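Local coordinates for protein fructose-1,6-bisphosphatase/inositol-1-monophosphatase (Thermotoga maritima, PDB 2P3N) that dephosphorylates fructose 1,6-bisphosphate, inositol phosphates and several other phosphate esters with the help of magnesium, working as a homotetramer, at residues G67-G72 with N198-A203; M48-I53 with E60-E65; S126-F129 with R134-V137. One frame throughout, in Å; residues are numbered along the deposited sequence.

Contact 1 of 3, residues G67-G72 with N198-A203; sequences GIFEKG and NPWDIA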
loop_
_atom_site.group_PDB
_atom_site.type_symbol
_atom_site.label_atom_id
_atom_site.label_comp_id
_atom_site.label_asym_id
_atom_site.label_seq_id
_atom_site.Cartn_x
_atom_site.Cartn_y
_atom_site.Cartn_z
ATOM N N GLY A 67 3.451 -11.391 -29.534
ATOM C CA GLY A 67 2.702 -11.623 -30.760
ATOM C C GLY A 67 2.273 -10.522 -31.716
ATOM O O GLY A 67 2.710 -10.511 -32.856
ATOM N N ILE A 68 1.410 -9.611 -31.281
ATOM C CA ILE A 68 0.915 -8.543 -32.157
ATOM C C ILE A 68 1.983 -7.535 -32.568
ATOM O O ILE A 68 2.453 -6.747 -31.747
ATOM C CB ILE A 68 -0.241 -7.780 -31.483
ATOM C CG1 ILE A 68 -1.186 -8.771 -30.793
ATOM C CG2 ILE A 68 -0.996 -6.955 -32.524
ATOM C CD1 ILE A 68 -2.234 -8.113 -29.924
ATOM N N PHE A 69 2.354 -7.544 -33.847
ATOM C CA PHE A 69 3.388 -6.627 -34.343
ATOM C C PHE A 69 2.944 -5.726 -35.496
ATOM O O PHE A 69 3.647 -5.606 -36.497
ATOM C CB PHE A 69 4.620 -7.420 -34.789
ATOM C CG PHE A 69 5.168 -8.349 -33.738
ATOM C CD1 PHE A 69 5.347 -7.919 -32.425
ATOM C CD2 PHE A 69 5.535 -9.652 -34.069
ATOM C CE1 PHE A 69 5.883 -8.773 -31.461
ATOM C CE2 PHE A 69 6.071 -10.507 -33.114
ATOM C CZ PHE A 69 6.246 -10.067 -31.810
ATOM N N GLU A 70 1.794 -5.075 -35.351
ATOM C CA GLU A 70 1.284 -4.209 -36.403
ATOM C C GLU A 70 2.086 -2.916 -36.623
ATOM O O GLU A 70 3.086 -2.648 -35.940
ATOM C CB GLU A 70 -0.181 -3.864 -36.126
ATOM C CG GLU A 70 -1.023 -5.074 -35.771
ATOM C CD GLU A 70 -2.445 -4.711 -35.410
ATOM O OE1 GLU A 70 -2.666 -3.575 -34.955
ATOM O OE2 GLU A 70 -3.346 -5.562 -35.563
ATOM N N LYS A 71 1.626 -2.138 -37.605
ATOM C CA LYS A 71 2.221 -0.864 -37.991
ATOM C C LYS A 71 1.102 0.128 -38.264
ATOM O O LYS A 71 0.036 -0.237 -38.761
ATOM C CB LYS A 71 3.049 -1.020 -39.259
ATOM C CG LYS A 71 4.216 -1.973 -39.123
ATOM C CD LYS A 71 5.022 -2.033 -40.411
ATOM C CE LYS A 71 6.147 -3.055 -40.325
ATOM N NZ LYS A 71 6.914 -3.104 -41.602
ATOM N N GLY A 72 1.349 1.390 -37.940
ATOM C CA GLY A 72 0.350 2.417 -38.161
ATOM C C GLY A 72 0.837 3.782 -37.715
ATOM O O GLY A 72 1.835 3.897 -36.995
ATOM N N ASN A 198 13.400 -3.990 -27.573
ATOM C CA ASN A 198 12.365 -3.658 -28.542
ATOM C C ASN A 198 11.646 -2.395 -28.100
ATOM O O ASN A 198 11.777 -1.967 -26.956
ATOM C CB ASN A 198 11.372 -4.805 -28.684
ATOM C CG ASN A 198 12.048 -6.113 -29.006
ATOM O OD1 ASN A 198 12.479 -6.839 -28.109
ATOM N ND2 ASN A 198 12.164 -6.418 -30.293
ATOM N N PRO A 199 10.875 -1.777 -29.002
ATOM C CA PRO A 199 10.170 -0.553 -28.626
ATOM C C PRO A 199 9.169 -0.658 -27.491
ATOM O O PRO A 199 8.806 0.361 -26.911
ATOM C CB PRO A 199 9.528 -0.098 -29.942
ATOM C CG PRO A 199 9.363 -1.355 -30.701
ATOM C CD PRO A 199 10.657 -2.085 -30.423
ATOM N N TRP A 200 8.711 -1.864 -27.158
ATOM C CA TRP A 200 7.735 -1.980 -26.066
ATOM C C TRP A 200 8.381 -1.868 -24.696
ATOM O O TRP A 200 7.689 -1.675 -23.689
ATOM C CB TRP A 200 6.929 -3.286 -26.161
ATOM C CG TRP A 200 7.722 -4.531 -26.365
ATOM C CD1 TRP A 200 8.425 -5.232 -25.427
ATOM C CD2 TRP A 200 7.860 -5.248 -27.589
ATOM N NE1 TRP A 200 8.990 -6.349 -25.992
ATOM C CE2 TRP A 200 8.658 -6.382 -27.321
ATOM C CE3 TRP A 200 7.384 -5.043 -28.892
ATOM C CZ2 TRP A 200 8.991 -7.310 -28.305
ATOM C CZ3 TRP A 200 7.711 -5.965 -29.868
ATOM C CH2 TRP A 200 8.510 -7.088 -29.569
ATOM N N ASP A 201 9.710 -1.979 -24.679
ATOM C CA ASP A 201 10.503 -1.880 -23.464
ATOM C C ASP A 201 10.863 -0.424 -23.187
ATOM O O ASP A 201 11.079 -0.052 -22.034
ATOM C CB ASP A 201 11.811 -2.679 -23.598
ATOM C CG ASP A 201 11.585 -4.170 -23.731
ATOM O OD1 ASP A 201 10.995 -4.780 -22.805
ATOM O OD2 ASP A 201 12.011 -4.734 -24.763
ATOM N N ILE A 202 10.918 0.401 -24.232
ATOM C CA ILE A 202 11.312 1.796 -24.053
ATOM C C ILE A 202 10.415 2.927 -24.565
ATOM O O ILE A 202 10.698 4.092 -24.297
ATOM C CB ILE A 202 12.741 2.025 -24.623
ATOM C CG1 ILE A 202 12.853 1.455 -26.042
ATOM C CG2 ILE A 202 13.764 1.356 -23.736
ATOM C CD1 ILE A 202 12.104 2.249 -27.100
ATOM N N ALA A 203 9.342 2.607 -25.281
ATOM C CA ALA A 203 8.460 3.646 -25.820
ATOM C C ALA A 203 7.826 4.540 -24.755
ATOM O O ALA A 203 7.671 5.749 -24.959
ATOM C CB ALA A 203 7.364 3.013 -26.683
#
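Phe69 and Trp200 bring their aromatic rings together, and this apolar meeting is what joins the two segments. The outer corner of the indole does the touching: Trp200 CH2 lies 3.6 Å from Phe69 CE1, and Trp200 CZ3 lies 4.0 Å from Phe69 CD1. The ring planes are only 13° apart, yet the phenyl centroid is 5.7 Å from that of the indole's benzene half. The two therefore meet at their rims, neither covering the other, and this is not a stack. Trp200 holds CG between its backbone N and carbonyl carbon (chi1 49°), which carries the indole toward the loop. Each ring has a local companion: the carbonyl O of Gly67 sits 3.2 Å above the centre of the Phe69 ring, and Asn198 CB packs over the indole. Gly67 suits its bend because its backbone angles would press a CB against the preceding carbonyl.

Trp200 and Asp201 form the Trp-Asp pair that begins a signature of the inositol monophosphatase superfamily, at the start of helix 199-211. The broad indole lies against strand 74-79, touching Ile77 and Asp79, with its nearest atom about 5 Å from the bound magnesium. Asp201 probably binds a second magnesium, as in relatives, and its carboxylate is close to that of Asp79.

The polar bonds do not run between the two segments. Asn198 N gives its hydrogen to Asp201 OD2 (3.2 Å, 147° at the hydrogen), on the lone pair turned away from OD1, while Asp201 N bonds back to Asn198 O, tying up the turn that leads into the helix. Glu70 OE1 of the loop accepts a hydrogen bond from Ile62 N, binding residues 67-72 to strand 61-64.

Contact 2 of 3, residues M48-I53 with E60-E65; sequences MIVDEI and ENIMAE. With MG (magnesium ion), chain E.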
loop_
_atom_site.group_PDB
_atom_site.type_symbol
_atom_site.label_atom_id
_atom_site.label_comp_id
_atom_site.label_asym_id
_atom_site.label_seq_id
_atom_site.Cartn_x
_atom_site.Cartn_y
_atom_site.Cartn_z
ATOM N N MET A 48 -6.270 -8.831 -22.073
ATOM C CA MET A 48 -7.058 -7.892 -21.301
ATOM C C MET A 48 -6.850 -6.469 -21.832
ATOM O O MET A 48 -7.817 -5.743 -22.086
ATOM C CB MET A 48 -6.679 -7.994 -19.821
ATOM C CG MET A 48 -7.661 -7.290 -18.901
ATOM S SD MET A 48 -7.663 -7.874 -17.185
ATOM C CE MET A 48 -9.032 -9.047 -17.196
ATOM N N ILE A 49 -5.588 -6.090 -22.034
ATOM C CA ILE A 49 -5.262 -4.754 -22.523
ATOM C C ILE A 49 -5.688 -4.526 -23.980
ATOM O O ILE A 49 -6.471 -3.620 -24.274
ATOM C CB ILE A 49 -3.733 -4.465 -22.392
ATOM C CG1 ILE A 49 -3.300 -4.512 -20.923
ATOM C CG2 ILE A 49 -3.403 -3.093 -22.979
ATOM C CD1 ILE A 49 -1.780 -4.426 -20.723
ATOM N N VAL A 50 -5.157 -5.354 -24.877
ATOM C CA VAL A 50 -5.442 -5.271 -26.306
ATOM C C VAL A 50 -6.920 -5.197 -26.626
ATOM O O VAL A 50 -7.328 -4.506 -27.556
ATOM C CB VAL A 50 -4.879 -6.483 -27.041
ATOM C CG1 VAL A 50 -5.470 -6.549 -28.447
ATOM C CG2 VAL A 50 -3.354 -6.401 -27.083
ATOM N N ASP A 51 -7.714 -5.936 -25.865
ATOM C CA ASP A 51 -9.153 -5.955 -26.055
ATOM C C ASP A 51 -9.812 -4.619 -25.745
ATOM O O ASP A 51 -10.753 -4.219 -26.434
ATOM C CB ASP A 51 -9.777 -7.031 -25.178
ATOM C CG ASP A 51 -9.616 -8.407 -25.754
ATOM O OD1 ASP A 51 -8.838 -8.547 -26.723
ATOM O OD2 ASP A 51 -10.265 -9.344 -25.237
ATOM N N GLU A 52 -9.342 -3.937 -24.703
ATOM C CA GLU A 52 -9.927 -2.646 -24.344
ATOM C C GLU A 52 -9.534 -1.573 -25.341
ATOM O O GLU A 52 -10.332 -0.679 -25.654
ATOM C CB GLU A 52 -9.499 -2.219 -22.940
ATOM C CG GLU A 52 -10.359 -2.800 -21.830
ATOM C CD GLU A 52 -11.752 -2.210 -21.798
ATOM O OE1 GLU A 52 -11.916 -1.065 -21.324
ATOM O OE2 GLU A 52 -12.683 -2.899 -22.261
ATOM N N ILE A 53 -8.302 -1.648 -25.827
ATOM C CA ILE A 53 -7.845 -0.686 -26.801
ATOM C C ILE A 53 -8.651 -0.922 -28.076
ATOM O O ILE A 53 -9.266 0.002 -28.611
ATOM C CB ILE A 53 -6.348 -0.847 -27.071
ATOM C CG1 ILE A 53 -5.555 -0.446 -25.825
ATOM C CG2 ILE A 53 -5.945 0.024 -28.230
ATOM C CD1 ILE A 53 -4.061 -0.549 -25.991
ATOM N N GLU A 60 -7.152 1.487 -34.883
ATOM C CA GLU A 60 -5.811 1.946 -34.556
ATOM C C GLU A 60 -4.961 0.700 -34.389
ATOM O O GLU A 60 -5.486 -0.368 -34.076
ATOM C CB GLU A 60 -5.852 2.817 -33.300
ATOM C CG GLU A 60 -6.569 4.134 -33.595
ATOM C CD GLU A 60 -6.673 5.074 -32.413
ATOM O OE1 GLU A 60 -5.660 5.253 -31.702
ATOM O OE2 GLU A 60 -7.766 5.650 -32.214
ATOM N N ASN A 61 -3.659 0.813 -34.618
ATOM C CA ASN A 61 -2.809 -0.365 -34.526
ATOM C C ASN A 61 -2.204 -0.675 -33.175
ATOM O O ASN A 61 -2.093 0.193 -32.314
ATOM C CB ASN A 61 -1.716 -0.294 -35.588
ATOM C CG ASN A 61 -2.270 -0.449 -36.990
ATOM O OD1 ASN A 61 -2.843 0.485 -37.552
ATOM N ND2 ASN A 61 -2.125 -1.645 -37.552
ATOM N N ILE A 62 -1.821 -1.937 -33.006
ATOM C CA ILE A 62 -1.235 -2.417 -31.767
ATOM C C ILE A 62 0.048 -3.170 -32.031
ATOM O O ILE A 62 0.148 -3.944 -32.977
ATOM C CB ILE A 62 -2.199 -3.374 -31.011
ATOM C CG1 ILE A 62 -3.310 -2.579 -30.327
ATOM C CG2 ILE A 62 -1.423 -4.212 -30.007
ATOM C CD1 ILE A 62 -4.160 -3.390 -29.394
ATOM N N MET A 63 1.042 -2.923 -31.197
ATOM C CA MET A 63 2.302 -3.623 -31.304
ATOM C C MET A 63 2.520 -4.079 -29.874
ATOM O O MET A 63 2.834 -3.277 -28.998
ATOM C CB MET A 63 3.429 -2.694 -31.747
ATOM C CG MET A 63 4.664 -3.449 -32.198
ATOM S SD MET A 63 6.176 -2.789 -31.499
ATOM C CE MET A 63 6.243 -1.255 -32.379
ATOM N N ALA A 64 2.308 -5.369 -29.643
ATOM C CA ALA A 64 2.448 -5.945 -28.317
ATOM C C ALA A 64 3.539 -7.018 -28.311
ATOM O O ALA A 64 3.637 -7.833 -29.237
ATOM C CB ALA A 64 1.091 -6.528 -27.857
ATOM N N GLU A 65 4.367 -7.003 -27.270
ATOM C CA GLU A 65 5.457 -7.959 -27.160
ATOM C C GLU A 65 5.061 -9.363 -27.572
ATOM O O GLU A 65 5.590 -9.914 -28.527
ATOM C CB GLU A 65 6.000 -8.001 -25.733
ATOM C CG GLU A 65 6.854 -9.220 -25.487
ATOM C CD GLU A 65 7.773 -9.063 -24.319
ATOM O OE1 GLU A 65 7.310 -8.563 -23.273
ATOM O OE2 GLU A 65 8.954 -9.448 -24.449
HETATM MG MG MG E . 7.297 -8.297 -21.189
HETATM O O HOH W 1 8.307 -9.933 -20.948
HETATM O O HOH W 2 9.280 -7.586 -21.324
HETATM O O HOH W 3 5.431 -9.573 -21.285
#
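Ile62 drives its terminal methyl into the notch between Val50 and Ile53, one helical turn apart, and so fastens helix 40-56 to strand 61-64. This is helix-on-sheet packing in the alternating alpha/beta layers of the inositol monophosphatase fold, where the strand is the outermost of a mixed sheet within the chain. The backbones come close at this point, with the CA atoms of Val50 and Ile62 7.5 Å apart.

Ile62 has the largest share of the buried surface. Its chain is stretched beyond CG1 (chi2 -171°), so that CD1 reaches the helix at full length. There it lies 3.5 Å from Val50 CG1 and 3.9 Å from Val50 CG2, resting against both methyls of the valine. The shorter Ile62 CG2 also faces the helix, 4.1 Å from Val50 CG2. A beta-branched residue suits the strand and supplies two methyls for this face.

Val50 keeps CG1 anti to its backbone N (chi1 166°), which sets both methyls against the isoleucine; the small side chain allows the helix to come near. Ile68 of the following loop also packs on Val50 and Ile62. Ile53 borders the other side of the notch, its CG2 4.0 Å from Ile62 CD1, and also touches Phe6 of helix 2-21 and Ile78 of strand 74-79, a place that suits a large apolar side chain.

Just before the strand, buried Glu60 uses OE1 for a salt bridge to Arg3 and a hydrogen bond from Trp76 NE1. Just past its other end, Glu65 enters the active site. It grips magnesium with one carboxylate oxygen, OE1 at 2.1 Å from the metal, in a shell of six oxygens completed by Asp79 OD2, Ile81 O and three waters.

Contact 3 of 3, residues S126-F129 with R134-V137; sequences SGAF and RIRV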
loop_
_atom_site.group_PDB
_atom_site.type_symbol
_atom_site.label_atom_id
_atom_site.label_comp_id
_atom_site.label_asym_id
_atom_site.label_seq_id
_atom_site.Cartn_x
_atom_site.Cartn_y
_atom_site.Cartn_z
ATOM N N SER A 126 2.959 17.984 -21.493
ATOM C CA SER A 126 2.296 18.148 -20.199
ATOM C C SER A 126 3.180 17.853 -18.992
ATOM O O SER A 126 2.791 18.110 -17.850
ATOM C CB SER A 126 1.052 17.264 -20.136
ATOM O OG SER A 126 0.163 17.545 -21.200
ATOM N N GLY A 127 4.365 17.316 -19.244
ATOM C CA GLY A 127 5.267 16.999 -18.153
ATOM C C GLY A 127 5.050 15.602 -17.600
ATOM O O GLY A 127 4.046 14.954 -17.905
ATOM N N ALA A 128 5.987 15.144 -16.777
ATOM C CA ALA A 128 5.920 13.817 -16.190
ATOM C C ALA A 128 5.318 13.781 -14.778
ATOM O O ALA A 128 5.529 14.690 -13.974
ATOM C CB ALA A 128 7.312 13.209 -16.183
ATOM N N PHE A 129 4.572 12.719 -14.488
ATOM C CA PHE A 129 3.954 12.549 -13.183
ATOM C C PHE A 129 4.234 11.184 -12.568
ATOM O O PHE A 129 4.679 10.256 -13.226
ATOM C CB PHE A 129 2.432 12.705 -13.256
ATOM C CG PHE A 129 1.950 14.096 -13.593
ATOM C CD1 PHE A 129 2.143 14.634 -14.861
ATOM C CD2 PHE A 129 1.213 14.828 -12.664
ATOM C CE1 PHE A 129 1.598 15.879 -15.201
ATOM C CE2 PHE A 129 0.668 16.068 -12.996
ATOM C CZ PHE A 129 0.861 16.590 -14.270
ATOM N N ARG A 134 4.027 15.873 -9.790
ATOM C CA ARG A 134 5.093 16.126 -10.741
ATOM C C ARG A 134 6.418 15.482 -10.367
ATOM O O ARG A 134 6.779 15.416 -9.189
ATOM C CB ARG A 134 5.301 17.639 -10.903
ATOM C CG ARG A 134 4.103 18.390 -11.464
ATOM C CD ARG A 134 3.557 17.677 -12.688
ATOM N NE ARG A 134 4.610 17.375 -13.652
ATOM C CZ ARG A 134 5.159 18.269 -14.464
ATOM N NH1 ARG A 134 4.750 19.530 -14.444
ATOM N NH2 ARG A 134 6.138 17.905 -15.281
ATOM N N ILE A 135 7.124 14.981 -11.377
ATOM C CA ILE A 135 8.451 14.407 -11.180
ATOM C C ILE A 135 9.387 15.056 -12.207
ATOM O O ILE A 135 8.953 15.471 -13.290
ATOM C CB ILE A 135 8.493 12.852 -11.346
ATOM C CG1 ILE A 135 7.851 12.427 -12.662
ATOM C CG2 ILE A 135 7.831 12.183 -10.153
ATOM C CD1 ILE A 135 8.007 10.934 -12.956
ATOM N N ARG A 136 10.661 15.169 -11.841
ATOM C CA ARG A 136 11.692 15.765 -12.695
ATOM C C ARG A 136 12.982 15.019 -12.402
ATOM O O ARG A 136 13.292 14.732 -11.240
ATOM C CB ARG A 136 11.876 17.247 -12.361
ATOM C CG ARG A 136 10.626 18.073 -12.563
ATOM C CD ARG A 136 10.707 19.409 -11.845
ATOM N NE ARG A 136 9.374 19.848 -11.433
ATOM C CZ ARG A 136 8.641 19.240 -10.499
ATOM N NH1 ARG A 136 9.107 18.163 -9.864
ATOM N NH2 ARG A 136 7.431 19.703 -10.205
ATOM N N VAL A 137 13.740 14.701 -13.443
ATOM C CA VAL A 137 14.964 13.955 -13.208
ATOM C C VAL A 137 15.910 14.690 -12.235
ATOM O O VAL A 137 15.797 15.905 -12.036
ATOM C CB VAL A 137 15.666 13.604 -14.541
ATOM C CG1 VAL A 137 16.133 14.864 -15.242
ATOM C CG2 VAL A 137 16.802 12.619 -14.266
#
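Arg134 folds back over Phe129, its partner in an antiparallel, non-hydrogen-bonded pair of a beta hairpin. Its CB sets off away from residues 126-129, but bends at chi2 (-48°) and chi3 (-50°) curl the chain round. CD then rests over the face of the Phe129 ring, 3.4 Å from its centroid, a CH-pi contact that suits the aliphatic part of an arginine. NE makes an almost straight hydrogen bond to Ala128 O (2.9 Å, 175°), with the oxygen in the guanidinium plane. Ile135 N reaches that oxygen from the opposite face of the carbonyl plane at 3.1 Å, so two donors hold it. CZ, 4.8 Å from the ring centroid, adds an off-centre cation-pi contact. Ser126 O lies over one guanidinium face, 4.2 Å from NH1. At the tip, NH2 crowds Gly127 CA at 3.1 Å, a place that suits a residue with no side chain. Ile135 CG1 packs 3.6 Å from Ala128 CB.

The hairpin closes one side of the large sheet: Phe129 meets Tyr121 of strand 118-123, Gly127 N bonds to Glu211 at the end of helix 199-211, and the Arg134 backbone bonds to Asp5 and Lys9 from helix 2-21 of a second subunit.

Overall arrangement
From the N terminus, contact 2 closes first, turning helix 40-56 back onto strand 61-64 across a short connection. After one more residue the chain enters 67-72, the loop that opens contact 1, and the two contacts touch there. Contact 1 closes only at 198-203, after the chain has traced the rest of the large sheet and part of the second one. Within that long excursion falls contact 3, a local hairpin at the opposite border of the large sheet, its centre about 24 Å from that of contact 1. Contacts 2 and 3 thus mark the two outermost strands, while contact 1 joins the loop after strand 61-64 to the start of helix 199-211, beside the metal site.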